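Local coordinates for putative carboxynorspermidine decarboxylase protein (Sinorhizobium meliloti, PDB 3MT1) that probably catalyses the pyridoxal 5'-phosphate-dependent decarboxylation of carboxynorspermidine and carboxyspermidine, giving norspermidine and spermidine, at residues B[12-17]-B[234-239]; B[21-26]-B[207-212]; B[162-167]-B[198-203]. All blocks are in the same frame, centred on the assembly; numbering follows the deposited sequence.

Interaction 1: residues B[12-17]-B[234-239]; sequences AKLTRN and ASITKS
The side-chain amide nitrogen of Asn17, ND2, is gripped twice, by two backbone carbonyls of the facing segment. Its straighter bond runs from Asn17 ND2 to Thr237 O, 3.1 Å long with an N-H...O angle of 174°; it lies in the plane of both groups and uses a lone pair of the carbonyl. In the shorter one, 2.8 Å from Asn17 ND2 to Ser235 O, the donor stands well above the carbonyl plane, off the lone pairs. With CG anti to its carbonyl carbon (chi1 -70°), Asn17 leaves the helix pointing at 234-239, and the two bonds together fix the rotation of its amide. Thr237 O also takes a weak bond from Arg16 NH2, 3.1 Å away. The Arg16 chain, bent at chi2 and chi3, curls back so that NE and NH2 both form weak bonds to Lys13 O, and one guanidinium face lies over Lys13 CB.

Thr237 O belongs to a type II beta turn from Ile236 to Ser239, while Ser235 O comes from the short helix before it. Ile236 O accepts from both Ser239 N and Ser239 OG, the hydroxyl 2.9 Å away, while Asp320 binds Lys238 N. On the apolar flank, Leu14 CD1 lies 3.7 Å from Ile236 CD1, the two side chains pointing the same way. At the exposed margin, the aliphatic CD of Lys13 passes 3.5 Å from Lys238 O.

The contact pins the start of helix 11-28 to the link between helix 233-236 and strand 240-251, where barrel leads into the C-terminal sheet domain. Helix 45-49 packs against it through Leu47 and Met48, and Ser239 pairs by backbone with Asp10 of strand 6-10.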
ATOM      1  N   ALA B  12     -27.339   0.555  -6.935  1.00 41.47           N
ATOM      2  CA  ALA B  12     -28.231  -0.569  -7.261  1.00 43.49           C
ATOM      3  C   ALA B  12     -27.580  -1.976  -7.145  1.00 42.38           C
ATOM      4  O   ALA B  12     -28.240  -2.923  -6.730  1.00 42.39           O
ATOM      5  CB  ALA B  12     -28.878  -0.375  -8.634  1.00 45.41           C
ATOM      6  N   LYS B  13     -26.302  -2.096  -7.510  1.00 41.68           N
ATOM      7  CA  LYS B  13     -25.593  -3.372  -7.447  1.00 41.71           C
ATOM      8  C   LYS B  13     -25.205  -3.760  -6.031  1.00 40.00           C
ATOM      9  O   LYS B  13     -25.230  -4.949  -5.668  1.00 40.08           O
ATOM     10  CB  LYS B  13     -24.359  -3.364  -8.334  1.00 41.07           C
ATOM     11  CG  LYS B  13     -24.745  -3.476  -9.778  1.00 44.54           C
ATOM     12  CD  LYS B  13     -23.539  -3.259 -10.670  1.00 45.15           C
ATOM     13  CE  LYS B  13     -23.975  -3.160 -12.093  1.00 47.19           C
ATOM     14  NZ  LYS B  13     -22.858  -2.506 -12.775  1.00 51.23           N
ATOM     15  N   LEU B  14     -24.850  -2.760  -5.239  1.00 39.04           N
ATOM     16  CA  LEU B  14     -24.580  -2.991  -3.852  1.00 38.26           C
ATOM     17  C   LEU B  14     -25.858  -3.503  -3.205  1.00 39.55           C
ATOM     18  O   LEU B  14     -25.828  -4.521  -2.531  1.00 39.86           O
ATOM     19  CB  LEU B  14     -24.079  -1.718  -3.171  1.00 37.53           C
ATOM     20  CG  LEU B  14     -23.781  -1.768  -1.665  1.00 38.09           C
ATOM     21  CD1 LEU B  14     -22.711  -2.826  -1.254  1.00 39.28           C
ATOM     22  CD2 LEU B  14     -23.257  -0.436  -1.260  1.00 40.61           C
ATOM     23  N   THR B  15     -26.979  -2.825  -3.437  1.00 41.00           N
ATOM     24  CA  THR B  15     -28.265  -3.268  -2.905  1.00 42.62           C
ATOM     25  C   THR B  15     -28.633  -4.700  -3.285  1.00 43.63           C
ATOM     26  O   THR B  15     -29.117  -5.443  -2.433  1.00 43.71           O
ATOM     27  CB  THR B  15     -29.384  -2.333  -3.332  1.00 44.76           C
ATOM     28  OG1 THR B  15     -29.110  -1.045  -2.798  1.00 45.20           O
ATOM     29  CG2 THR B  15     -30.734  -2.820  -2.839  1.00 45.02           C
ATOM     30  N   ARG B  16     -28.419  -5.073  -4.550  1.00 44.85           N
ATOM     31  CA  ARG B  16     -28.597  -6.458  -5.003  1.00 46.59           C
ATOM     32  C   ARG B  16     -27.906  -7.383  -3.984  1.00 45.10           C
ATOM     33  O   ARG B  16     -28.531  -8.286  -3.472  1.00 46.35           O
ATOM     34  CB  ARG B  16     -28.083  -6.608  -6.454  1.00 47.91           C
ATOM     35  CG  ARG B  16     -28.043  -8.009  -7.127  1.00 51.23           C
ATOM     36  CD  ARG B  16     -26.774  -8.119  -8.032  1.00 55.25           C
ATOM     37  NE  ARG B  16     -25.635  -7.470  -7.325  1.00 57.68           N
ATOM     38  CZ  ARG B  16     -24.388  -7.293  -7.778  1.00 56.79           C
ATOM     39  NH1 ARG B  16     -24.012  -7.712  -8.979  1.00 58.07           N
ATOM     40  NH2 ARG B  16     -23.499  -6.686  -6.997  1.00 56.86           N
ATOM     41  N   ASN B  17     -26.655  -7.092  -3.615  1.00 43.45           N
ATOM     42  CA  ASN B  17     -25.905  -7.913  -2.657  1.00 41.48           C
ATOM     43  C   ASN B  17     -26.542  -7.904  -1.293  1.00 40.94           C
ATOM     44  O   ASN B  17     -26.599  -8.923  -0.604  1.00 40.62           O
ATOM     45  CB  ASN B  17     -24.465  -7.420  -2.490  1.00 39.50           C
ATOM     46  CG  ASN B  17     -23.605  -7.662  -3.703  1.00 39.73           C
ATOM     47  OD1 ASN B  17     -23.984  -8.383  -4.632  1.00 43.52           O
ATOM     48  ND2 ASN B  17     -22.426  -7.051  -3.708  1.00 38.63           N
ATOM     49  N   ALA B 234     -17.970 -10.891  -0.181  1.00 37.28           N
ATOM     50  CA  ALA B 234     -19.313 -11.199  -0.656  1.00 36.55           C
ATOM     51  C   ALA B 234     -20.336 -10.036  -0.522  1.00 36.54           C
ATOM     52  O   ALA B 234     -21.361 -10.000  -1.216  1.00 37.88           O
ATOM     53  CB  ALA B 234     -19.824 -12.473  -0.022  1.00 35.79           C
ATOM     54  N   SER B 235     -20.066  -9.081   0.359  1.00 34.75           N
ATOM     55  CA  SER B 235     -20.927  -7.909   0.479  1.00 34.37           C
ATOM     56  C   SER B 235     -20.829  -6.971  -0.718  1.00 34.44           C
ATOM     57  O   SER B 235     -21.791  -6.280  -1.071  1.00 35.11           O
ATOM     58  CB  SER B 235     -20.528  -7.119   1.723  1.00 33.32           C
ATOM     59  OG  SER B 235     -20.551  -7.975   2.840  1.00 35.23           O
ATOM     60  N   ILE B 236     -19.660  -6.969  -1.341  1.00 33.04           N
ATOM     61  CA  ILE B 236     -19.245  -5.851  -2.133  1.00 33.00           C
ATOM     62  C   ILE B 236     -18.911  -6.257  -3.578  1.00 33.69           C
ATOM     63  O   ILE B 236     -18.572  -5.415  -4.415  1.00 33.25           O
ATOM     64  CB  ILE B 236     -18.098  -5.157  -1.371  1.00 32.28           C
ATOM     65  CG1 ILE B 236     -18.410  -3.711  -1.214  1.00 33.90           C
ATOM     66  CG2 ILE B 236     -16.660  -5.480  -1.858  1.00 31.83           C
ATOM     67  CD1 ILE B 236     -19.270  -3.487  -0.024  1.00 35.89           C
ATOM     68  N   THR B 237     -19.024  -7.566  -3.822  1.00 33.58           N
ATOM     69  CA  THR B 237     -18.711  -8.220  -5.079  1.00 34.59           C
ATOM     70  C   THR B 237     -19.403  -7.520  -6.252  1.00 36.65           C
ATOM     71  O   THR B 237     -20.598  -7.240  -6.200  1.00 37.34           O
ATOM     72  CB  THR B 237     -19.071  -9.755  -4.988  1.00 34.93           C
ATOM     73  OG1 THR B 237     -18.357 -10.516  -5.976  1.00 37.84           O
ATOM     74  CG2 THR B 237     -20.570 -10.014  -5.142  1.00 34.04           C
ATOM     75  N   LYS B 238     -18.636  -7.207  -7.296  1.00 41.23           N
ATOM     76  CA  LYS B 238     -19.189  -6.661  -8.559  1.00 42.75           C
ATOM     77  C   LYS B 238     -20.005  -5.373  -8.389  1.00 42.36           C
ATOM     78  O   LYS B 238     -20.802  -5.011  -9.263  1.00 44.09           O
ATOM     79  CB  LYS B 238     -20.046  -7.725  -9.273  1.00 46.19           C
ATOM     80  CG  LYS B 238     -19.247  -8.941  -9.730  1.00 50.14           C
ATOM     81  CD  LYS B 238     -20.183 -10.031 -10.220  1.00 58.29           C
ATOM     82  CE  LYS B 238     -19.891 -11.373  -9.500  1.00 63.61           C
ATOM     83  NZ  LYS B 238     -18.527 -11.934  -9.819  1.00 62.03           N
ATOM     84  N   SER B 239     -19.818  -4.692  -7.268  1.00 40.39           N
ATOM     85  CA  SER B 239     -20.626  -3.533  -6.975  1.00 41.20           C
ATOM     86  C   SER B 239     -19.967  -2.271  -7.432  1.00 39.36           C
ATOM     87  O   SER B 239     -20.656  -1.269  -7.656  1.00 40.75           O
ATOM     88  CB  SER B 239     -20.887  -3.387  -5.482  1.00 41.56           C
ATOM     89  OG  SER B 239     -19.764  -2.779  -4.862  1.00 39.79           O
TER

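Interaction 2: residues B[21-26]-B[207-212]; sequences IAHVRE and YPVDAF
The imidazole of His23 offers its edge to Asp210, whose carboxylate lies near the ring plane but is turned 71° against it. His23 NE2 donates to Asp210 OD1 at 3.0 Å with an N-H...O angle of 157°, meeting the oxygen from above the carboxylate plane. Val209 CG1 comes obliquely to the same ring, 3.4 Å from His23 CD2. The Phe212 ring receives Val24 CG1 obliquely at 4.0 Å from its CE2; the Phe202 ring meets it with the two planes nearly parallel and Phe173 packs edge-to-face with it, while Pro208 CD lies over one face of the Tyr207 ring.

His23 reaches across because its CG stands anti to the backbone N (chi1 180°). The carboxylate would probably favour a protonated imidazole, although the bond itself needs only a proton on NE2. Beneath this polar pair, Val24 divides its branches: CG2 sits 3.6 Å from Val209 CG1, while CG1 turns to Phe212.

Pro208, at the N-cap position, is the centre of an inverse gamma turn that leads into helix 209-223. Two outer helices of the barrel therefore meet here, 11-28 and the first turn of 209-223, with the loop carrying Phe202 against Val24 and helix 170-190 packing Phe170 against Phe212.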
ATOM      1  N   ILE B  21     -27.925 -11.186   1.032  1.00 43.79           N
ATOM      2  CA  ILE B  21     -27.567 -11.291   2.443  1.00 43.11           C
ATOM      3  C   ILE B  21     -28.798 -11.398   3.396  1.00 43.47           C
ATOM      4  O   ILE B  21     -28.940 -12.385   4.118  1.00 43.95           O
ATOM      5  CB  ILE B  21     -26.590 -10.138   2.845  1.00 41.83           C
ATOM      6  CG1 ILE B  21     -25.235 -10.396   2.168  1.00 40.73           C
ATOM      7  CG2 ILE B  21     -26.460 -10.036   4.364  1.00 41.87           C
ATOM      8  CD1 ILE B  21     -24.109  -9.486   2.542  1.00 39.27           C
ATOM      9  N   ALA B  22     -29.677 -10.403   3.374  1.00 43.32           N
ATOM     10  CA  ALA B  22     -30.938 -10.442   4.124  1.00 44.23           C
ATOM     11  C   ALA B  22     -31.701 -11.801   3.945  1.00 45.70           C
ATOM     12  O   ALA B  22     -32.098 -12.465   4.924  1.00 45.52           O
ATOM     13  CB  ALA B  22     -31.801  -9.281   3.701  1.00 44.46           C
ATOM     14  N   HIS B  23     -31.881 -12.207   2.689  1.00 46.40           N
ATOM     15  CA  HIS B  23     -32.511 -13.483   2.352  1.00 47.92           C
ATOM     16  C   HIS B  23     -31.855 -14.621   3.160  1.00 46.72           C
ATOM     17  O   HIS B  23     -32.534 -15.371   3.838  1.00 47.06           O
ATOM     18  CB  HIS B  23     -32.389 -13.702   0.842  1.00 49.47           C
ATOM     19  CG  HIS B  23     -32.992 -14.973   0.356  1.00 52.80           C
ATOM     20  ND1 HIS B  23     -34.279 -15.046  -0.130  1.00 57.12           N
ATOM     21  CD2 HIS B  23     -32.479 -16.222   0.258  1.00 54.02           C
ATOM     22  CE1 HIS B  23     -34.536 -16.290  -0.496  1.00 58.84           C
ATOM     23  NE2 HIS B  23     -33.460 -17.023  -0.270  1.00 57.12           N
ATOM     24  N   VAL B  24     -30.528 -14.699   3.138  1.00 44.62           N
ATOM     25  CA  VAL B  24     -29.821 -15.691   3.932  1.00 43.65           C
ATOM     26  C   VAL B  24     -30.121 -15.542   5.428  1.00 43.57           C
ATOM     27  O   VAL B  24     -30.427 -16.528   6.088  1.00 44.35           O
ATOM     28  CB  VAL B  24     -28.300 -15.611   3.716  1.00 42.69           C
ATOM     29  CG1 VAL B  24     -27.549 -16.374   4.823  1.00 40.86           C
ATOM     30  CG2 VAL B  24     -27.924 -16.099   2.314  1.00 41.38           C
ATOM     31  N   ARG B  25     -30.038 -14.320   5.952  1.00 42.45           N
ATOM     32  CA  ARG B  25     -30.316 -14.069   7.358  1.00 43.02           C
ATOM     33  C   ARG B  25     -31.733 -14.540   7.708  1.00 45.29           C
ATOM     34  O   ARG B  25     -31.977 -15.105   8.765  1.00 45.97           O
ATOM     35  CB  ARG B  25     -30.200 -12.575   7.668  1.00 42.30           C
ATOM     36  CG  ARG B  25     -28.854 -12.005   7.370  1.00 41.50           C
ATOM     37  CD  ARG B  25     -28.729 -10.493   7.617  1.00 42.99           C
ATOM     38  NE  ARG B  25     -29.459 -10.005   8.775  1.00 41.92           N
ATOM     39  CZ  ARG B  25     -30.592  -9.310   8.682  1.00 43.15           C
ATOM     40  NH1 ARG B  25     -31.096  -9.009   7.489  1.00 41.22           N
ATOM     41  NH2 ARG B  25     -31.220  -8.905   9.778  1.00 42.76           N
ATOM     42  N   GLU B  26     -32.658 -14.303   6.797  1.00 46.67           N
ATOM     43  CA  GLU B  26     -34.055 -14.600   7.012  1.00 49.40           C
ATOM     44  C   GLU B  26     -34.275 -16.144   7.030  1.00 49.88           C
ATOM     45  O   GLU B  26     -34.890 -16.695   7.961  1.00 50.52           O
ATOM     46  CB  GLU B  26     -34.823 -13.899   5.884  1.00 50.91           C
ATOM     47  CG  GLU B  26     -36.330 -13.978   5.904  1.00 57.79           C
ATOM     48  CD  GLU B  26     -36.915 -13.659   4.512  1.00 64.72           C
ATOM     49  OE1 GLU B  26     -36.205 -12.995   3.704  1.00 67.05           O
ATOM     50  OE2 GLU B  26     -38.068 -14.058   4.226  1.00 65.55           O
ATOM     51  N   TYR B 207     -25.283 -19.147  -6.811  1.00 58.93           N
ATOM     52  CA  TYR B 207     -25.021 -19.865  -5.570  1.00 57.09           C
ATOM     53  C   TYR B 207     -26.324 -20.462  -5.001  1.00 58.22           C
ATOM     54  O   TYR B 207     -27.396 -19.815  -5.074  1.00 58.11           O
ATOM     55  CB  TYR B 207     -24.366 -18.950  -4.552  1.00 54.13           C
ATOM     56  CG  TYR B 207     -23.635 -19.670  -3.445  1.00 50.43           C
ATOM     57  CD1 TYR B 207     -22.291 -20.053  -3.604  1.00 47.35           C
ATOM     58  CD2 TYR B 207     -24.277 -19.954  -2.236  1.00 46.10           C
ATOM     59  CE1 TYR B 207     -21.605 -20.708  -2.592  1.00 44.35           C
ATOM     60  CE2 TYR B 207     -23.611 -20.598  -1.217  1.00 45.34           C
ATOM     61  CZ  TYR B 207     -22.273 -20.980  -1.398  1.00 45.75           C
ATOM     62  OH  TYR B 207     -21.615 -21.614  -0.372  1.00 43.97           O
ATOM     63  N   PRO B 208     -26.243 -21.705  -4.454  1.00 58.85           N
ATOM     64  CA  PRO B 208     -27.440 -22.369  -3.904  1.00 59.65           C
ATOM     65  C   PRO B 208     -27.735 -21.800  -2.531  1.00 58.18           C
ATOM     66  O   PRO B 208     -27.517 -22.450  -1.505  1.00 56.82           O
ATOM     67  CB  PRO B 208     -27.034 -23.841  -3.815  1.00 61.41           C
ATOM     68  CG  PRO B 208     -25.583 -23.932  -4.377  1.00 60.21           C
ATOM     69  CD  PRO B 208     -25.040 -22.547  -4.321  1.00 58.31           C
ATOM     70  N   VAL B 209     -28.235 -20.570  -2.546  1.00 57.75           N
ATOM     71  CA  VAL B 209     -28.449 -19.771  -1.360  1.00 57.00           C
ATOM     72  C   VAL B 209     -29.378 -20.440  -0.333  1.00 57.81           C
ATOM     73  O   VAL B 209     -29.224 -20.252   0.879  1.00 56.27           O
ATOM     74  CB  VAL B 209     -28.921 -18.352  -1.786  1.00 56.91           C
ATOM     75  CG1 VAL B 209     -29.414 -17.544  -0.613  1.00 56.78           C
ATOM     76  CG2 VAL B 209     -27.758 -17.606  -2.445  1.00 55.90           C
ATOM     77  N   ASP B 210     -30.307 -21.259  -0.826  1.00 60.60           N
ATOM     78  CA  ASP B 210     -31.336 -21.884   0.015  1.00 61.51           C
ATOM     79  C   ASP B 210     -30.883 -23.209   0.591  1.00 61.15           C
ATOM     80  O   ASP B 210     -31.118 -23.489   1.759  1.00 61.12           O
ATOM     81  CB  ASP B 210     -32.626 -22.048  -0.771  1.00 64.32           C
ATOM     82  CG  ASP B 210     -33.257 -20.710  -1.134  1.00 66.48           C
ATOM     83  OD1 ASP B 210     -33.697 -19.973  -0.209  1.00 68.51           O
ATOM     84  OD2 ASP B 210     -33.309 -20.399  -2.347  1.00 69.14           O
ATOM     85  N   ALA B 211     -30.226 -24.016  -0.223  1.00 61.04           N
ATOM     86  CA  ALA B 211     -29.469 -25.138   0.294  1.00 60.86           C
ATOM     87  C   ALA B 211     -28.508 -24.664   1.416  1.00 58.25           C
ATOM     88  O   ALA B 211     -28.488 -25.211   2.515  1.00 58.95           O
ATOM     89  CB  ALA B 211     -28.697 -25.810  -0.850  1.00 62.07           C
ATOM     90  N   PHE B 212     -27.728 -23.632   1.138  1.00 55.47           N
ATOM     91  CA  PHE B 212     -26.770 -23.064   2.100  1.00 52.78           C
ATOM     92  C   PHE B 212     -27.403 -22.538   3.409  1.00 51.77           C
ATOM     93  O   PHE B 212     -26.842 -22.747   4.486  1.00 49.90           O
ATOM     94  CB  PHE B 212     -25.981 -21.974   1.384  1.00 50.79           C
ATOM     95  CG  PHE B 212     -25.168 -21.105   2.273  1.00 48.93           C
ATOM     96  CD1 PHE B 212     -23.939 -21.533   2.757  1.00 48.30           C
ATOM     97  CD2 PHE B 212     -25.598 -19.815   2.580  1.00 47.90           C
ATOM     98  CE1 PHE B 212     -23.156 -20.708   3.551  1.00 46.40           C
ATOM     99  CE2 PHE B 212     -24.827 -18.988   3.383  1.00 47.26           C
ATOM    100  CZ  PHE B 212     -23.593 -19.435   3.863  1.00 45.79           C
TER

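Interaction 3: residues B[162-167]-B[198-203]; sequences HNNCEN and GGIHFT. With SO4 (sulfate ion), chain D.
Backbone groups supply most of the bonding between these two loops, and one imidazole completes it. Gly198 N donates to His162 ND1, 2.7 Å away and nearly straight at 170°, lying in the ring plane; ND1 therefore acts as the acceptor. His162 reaches it with CG anti to the backbone N (chi1 174°). An alanine in place of His162 would remove this acceptor and would probably leave Gly198 N without its partner and the loop start less firmly placed.

The next amide, Gly199 N, turns to the bound sulfate and donates to its O3 at 2.9 Å. Gly232 N, Glu233 N and Tyr324 OH bind the same ion, which probably comes from the crystallisation liquor; such a cluster of amides is consistent with the phosphate-binding pocket of this pyridoxal-phosphate family. Gly199 has positive phi, and a CB on it would clash with Asn164 O and Cys165 N, while one on Gly198 would strike the sulfate.

Farther along, a single beta bridge pairs Asn167 with Ile200. Asn167 O accepts a straight bond from His201 N (2.8 Å, 176°), whereas the return bond from Asn167 N to Gly199 O, 2.7 Å long, is weak because it is bent. Both polar atoms of the Asn167 amide are satisfied: ND2 donates to a lone pair of Asn164 OD1 at 2.8 Å, and OD1 accepts from Asp169 N. His201 NE2 is weakly bonded to Thr237 OG1, and its side chain lies about 4 Å, between nearest atoms, from that of Glu233, a predicted substrate-binding residue.

Both segments follow strands of the (beta/alpha)8 (TIM) barrel, 158-160 and 193-195, and precede helices 170-190 and 209-223. Leu172 and Phe173 of the former pack on Asn167, while Leu229 of strand 226-229 touches Ile200.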
ATOM      1  N   HIS B 162     -12.461 -19.392  10.943  1.00 62.23           N
ATOM      2  CA  HIS B 162     -12.446 -18.759   9.639  1.00 62.64           C
ATOM      3  C   HIS B 162     -11.418 -19.503   8.789  1.00 64.94           C
ATOM      4  O   HIS B 162     -10.209 -19.217   8.815  1.00 64.63           O
ATOM      5  CB  HIS B 162     -12.160 -17.255   9.778  1.00 61.60           C
ATOM      6  CG  HIS B 162     -11.992 -16.534   8.473  1.00 62.60           C
ATOM      7  ND1 HIS B 162     -13.039 -15.936   7.807  1.00 62.53           N
ATOM      8  CD2 HIS B 162     -10.889 -16.293   7.722  1.00 64.84           C
ATOM      9  CE1 HIS B 162     -12.593 -15.370   6.700  1.00 63.45           C
ATOM     10  NE2 HIS B 162     -11.292 -15.572   6.623  1.00 64.65           N
ATOM     11  N   ASN B 163     -11.919 -20.511   8.076  1.00 67.15           N
ATOM     12  CA  ASN B 163     -11.106 -21.308   7.161  1.00 69.49           C
ATOM     13  C   ASN B 163     -11.298 -20.950   5.684  1.00 69.55           C
ATOM     14  O   ASN B 163     -10.316 -20.877   4.927  1.00 71.43           O
ATOM     15  CB  ASN B 163     -11.345 -22.801   7.380  1.00 71.18           C
ATOM     16  CG  ASN B 163     -12.805 -23.131   7.543  1.00 71.70           C
ATOM     17  OD1 ASN B 163     -13.599 -22.266   7.904  1.00 70.98           O
ATOM     18  ND2 ASN B 163     -13.173 -24.391   7.289  1.00 73.98           N
ATOM     19  N   ASN B 164     -12.540 -20.726   5.266  1.00 68.33           N
ATOM     20  CA  ASN B 164     -12.826 -20.505   3.846  1.00 68.03           C
ATOM     21  C   ASN B 164     -12.126 -19.288   3.277  1.00 66.78           C
ATOM     22  O   ASN B 164     -11.785 -18.362   4.013  1.00 65.43           O
ATOM     23  CB  ASN B 164     -14.327 -20.430   3.606  1.00 67.63           C
ATOM     24  CG  ASN B 164     -15.040 -21.619   4.168  1.00 68.72           C
ATOM     25  OD1 ASN B 164     -15.282 -22.600   3.462  1.00 70.72           O
ATOM     26  ND2 ASN B 164     -15.338 -21.572   5.460  1.00 67.79           N
ATOM     27  N   CYS B 165     -11.902 -19.291   1.970  1.00 67.04           N
ATOM     28  CA  CYS B 165     -11.162 -18.205   1.392  1.00 66.30           C
ATOM     29  C   CYS B 165     -11.795 -17.557   0.170  1.00 65.23           C
ATOM     30  O   CYS B 165     -12.287 -16.450   0.245  1.00 64.65           O
ATOM     31  CB  CYS B 165      -9.731 -18.630   1.128  1.00 68.03           C
ATOM     32  SG  CYS B 165      -8.696 -17.174   0.874  1.00 70.73           S
ATOM     33  N   GLU B 166     -11.781 -18.211  -0.970  1.00 65.35           N
ATOM     34  CA  GLU B 166     -12.450 -17.611  -2.110  1.00 64.22           C
ATOM     35  C   GLU B 166     -13.626 -18.508  -2.412  1.00 63.69           C
ATOM     36  O   GLU B 166     -14.076 -18.574  -3.549  1.00 65.25           O
ATOM     37  CB  GLU B 166     -11.506 -17.538  -3.319  1.00 66.19           C
ATOM     38  CG  GLU B 166     -11.116 -18.932  -3.959  1.00 68.43           C
ATOM     39  CD  GLU B 166      -9.646 -19.004  -4.447  1.00 69.67           C
ATOM     40  OE1 GLU B 166      -9.302 -19.931  -5.233  1.00 71.95           O
ATOM     41  OE2 GLU B 166      -8.841 -18.146  -4.031  1.00 66.77           O
ATOM     42  N   ASN B 167     -14.119 -19.186  -1.378  1.00 61.02           N
ATOM     43  CA  ASN B 167     -14.980 -20.338  -1.528  1.00 59.71           C
ATOM     44  C   ASN B 167     -16.304 -20.066  -2.218  1.00 59.24           C
ATOM     45  O   ASN B 167     -17.264 -19.577  -1.616  1.00 58.50           O
ATOM     46  CB  ASN B 167     -15.182 -21.032  -0.191  1.00 59.11           C
ATOM     47  CG  ASN B 167     -15.674 -22.436  -0.345  1.00 58.97           C
ATOM     48  OD1 ASN B 167     -16.080 -22.863  -1.432  1.00 56.29           O
ATOM     49  ND2 ASN B 167     -15.632 -23.181   0.744  1.00 59.15           N
ATOM     50  N   GLY B 198     -15.565 -15.464   6.944  1.00 37.25           N
ATOM     51  CA  GLY B 198     -15.881 -14.998   5.621  1.00 37.40           C
ATOM     52  C   GLY B 198     -15.302 -15.934   4.586  1.00 39.45           C
ATOM     53  O   GLY B 198     -15.167 -17.140   4.811  1.00 40.59           O
ATOM     54  N   GLY B 199     -14.957 -15.378   3.438  1.00 40.05           N
ATOM     55  CA  GLY B 199     -14.389 -16.169   2.368  1.00 41.07           C
ATOM     56  C   GLY B 199     -15.409 -17.032   1.669  1.00 42.36           C
ATOM     57  O   GLY B 199     -15.036 -17.826   0.804  1.00 43.91           O
ATOM     58  N   ILE B 200     -16.688 -16.897   2.037  1.00 41.81           N
ATOM     59  CA  ILE B 200     -17.763 -17.727   1.441  1.00 43.47           C
ATOM     60  C   ILE B 200     -18.594 -16.896   0.473  1.00 43.35           C
ATOM     61  O   ILE B 200     -19.308 -15.980   0.907  1.00 42.80           O
ATOM     62  CB  ILE B 200     -18.760 -18.361   2.525  1.00 43.67           C
ATOM     63  CG1 ILE B 200     -18.033 -18.875   3.775  1.00 42.78           C
ATOM     64  CG2 ILE B 200     -19.644 -19.485   1.891  1.00 44.60           C
ATOM     65  CD1 ILE B 200     -18.949 -18.975   5.016  1.00 44.49           C
ATOM     66  N   HIS B 201     -18.550 -17.243  -0.809  1.00 44.55           N
ATOM     67  CA  HIS B 201     -19.138 -16.389  -1.855  1.00 45.34           C
ATOM     68  C   HIS B 201     -20.597 -16.709  -2.142  1.00 45.60           C
ATOM     69  O   HIS B 201     -20.953 -17.083  -3.276  1.00 46.75           O
ATOM     70  CB  HIS B 201     -18.286 -16.446  -3.133  1.00 46.90           C
ATOM     71  CG  HIS B 201     -18.190 -15.138  -3.853  1.00 50.02           C
ATOM     72  ND1 HIS B 201     -18.954 -14.837  -4.963  1.00 54.32           N
ATOM     73  CD2 HIS B 201     -17.433 -14.040  -3.606  1.00 51.53           C
ATOM     74  CE1 HIS B 201     -18.655 -13.620  -5.383  1.00 56.07           C
ATOM     75  NE2 HIS B 201     -17.739 -13.112  -4.570  1.00 54.77           N
ATOM     76  N   PHE B 202     -21.440 -16.564  -1.108  1.00 44.31           N
ATOM     77  CA  PHE B 202     -22.860 -16.901  -1.225  1.00 44.63           C
ATOM     78  C   PHE B 202     -23.741 -15.869  -1.921  1.00 44.65           C
ATOM     79  O   PHE B 202     -24.899 -16.149  -2.218  1.00 46.45           O
ATOM     80  CB  PHE B 202     -23.467 -17.324   0.107  1.00 44.32           C
ATOM     81  CG  PHE B 202     -23.404 -16.280   1.161  1.00 42.53           C
ATOM     82  CD1 PHE B 202     -24.461 -15.383   1.329  1.00 40.42           C
ATOM     83  CD2 PHE B 202     -22.298 -16.195   1.999  1.00 40.20           C
ATOM     84  CE1 PHE B 202     -24.419 -14.415   2.308  1.00 38.34           C
ATOM     85  CE2 PHE B 202     -22.237 -15.214   2.983  1.00 39.82           C
ATOM     86  CZ  PHE B 202     -23.309 -14.317   3.142  1.00 39.30           C
ATOM     87  N   THR B 203     -23.187 -14.693  -2.181  1.00 43.32           N
ATOM     88  CA  THR B 203     -23.844 -13.646  -2.968  1.00 43.92           C
ATOM     89  C   THR B 203     -23.543 -13.758  -4.475  1.00 45.99           C
ATOM     90  O   THR B 203     -24.009 -12.932  -5.268  1.00 46.72           O
ATOM     91  CB  THR B 203     -23.424 -12.198  -2.497  1.00 42.99           C
ATOM     92  OG1 THR B 203     -21.999 -12.046  -2.589  1.00 39.75           O
ATOM     93  CG2 THR B 203     -23.875 -11.911  -1.063  1.00 41.20           C
TER
HETATM   94  S   SO4 D 401     -13.535 -12.125   2.932  1.00 50.97           S
HETATM   95  O1  SO4 D 401     -12.794 -13.196   2.282  1.00 51.75           O
HETATM   96  O2  SO4 D 401     -13.414 -10.885   2.185  1.00 49.24           O
HETATM   97  O3  SO4 D 401     -14.933 -12.573   2.924  1.00 53.90           O
HETATM   98  O4  SO4 D 401     -13.100 -11.935   4.322  1.00 51.95           O

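In the fold
The three contacts adjoin one another but differ in chemistry. Interaction 1 is the most buried, joining barrel to C-terminal sheet by side-chain donors on backbone carbonyls. Interaction 2 uses the same helix 11-28 farther along and is mixed: a valine and phenylalanine core beneath a polar pair at the surface. Interaction 3, partly buried, is chiefly backbone bonding between two loops, one of which also reaches the sulfate. The contacts also touch one another: Thr203 of interaction 3 probably hydrogen-bonds Ala234 of interaction 1, Tyr207 of interaction 2 packs on the carbonyl oxygen of His201 in interaction 3, and Ile21 meets Ser235. Along the chain, 162-167/198-203 is nested within both other loops.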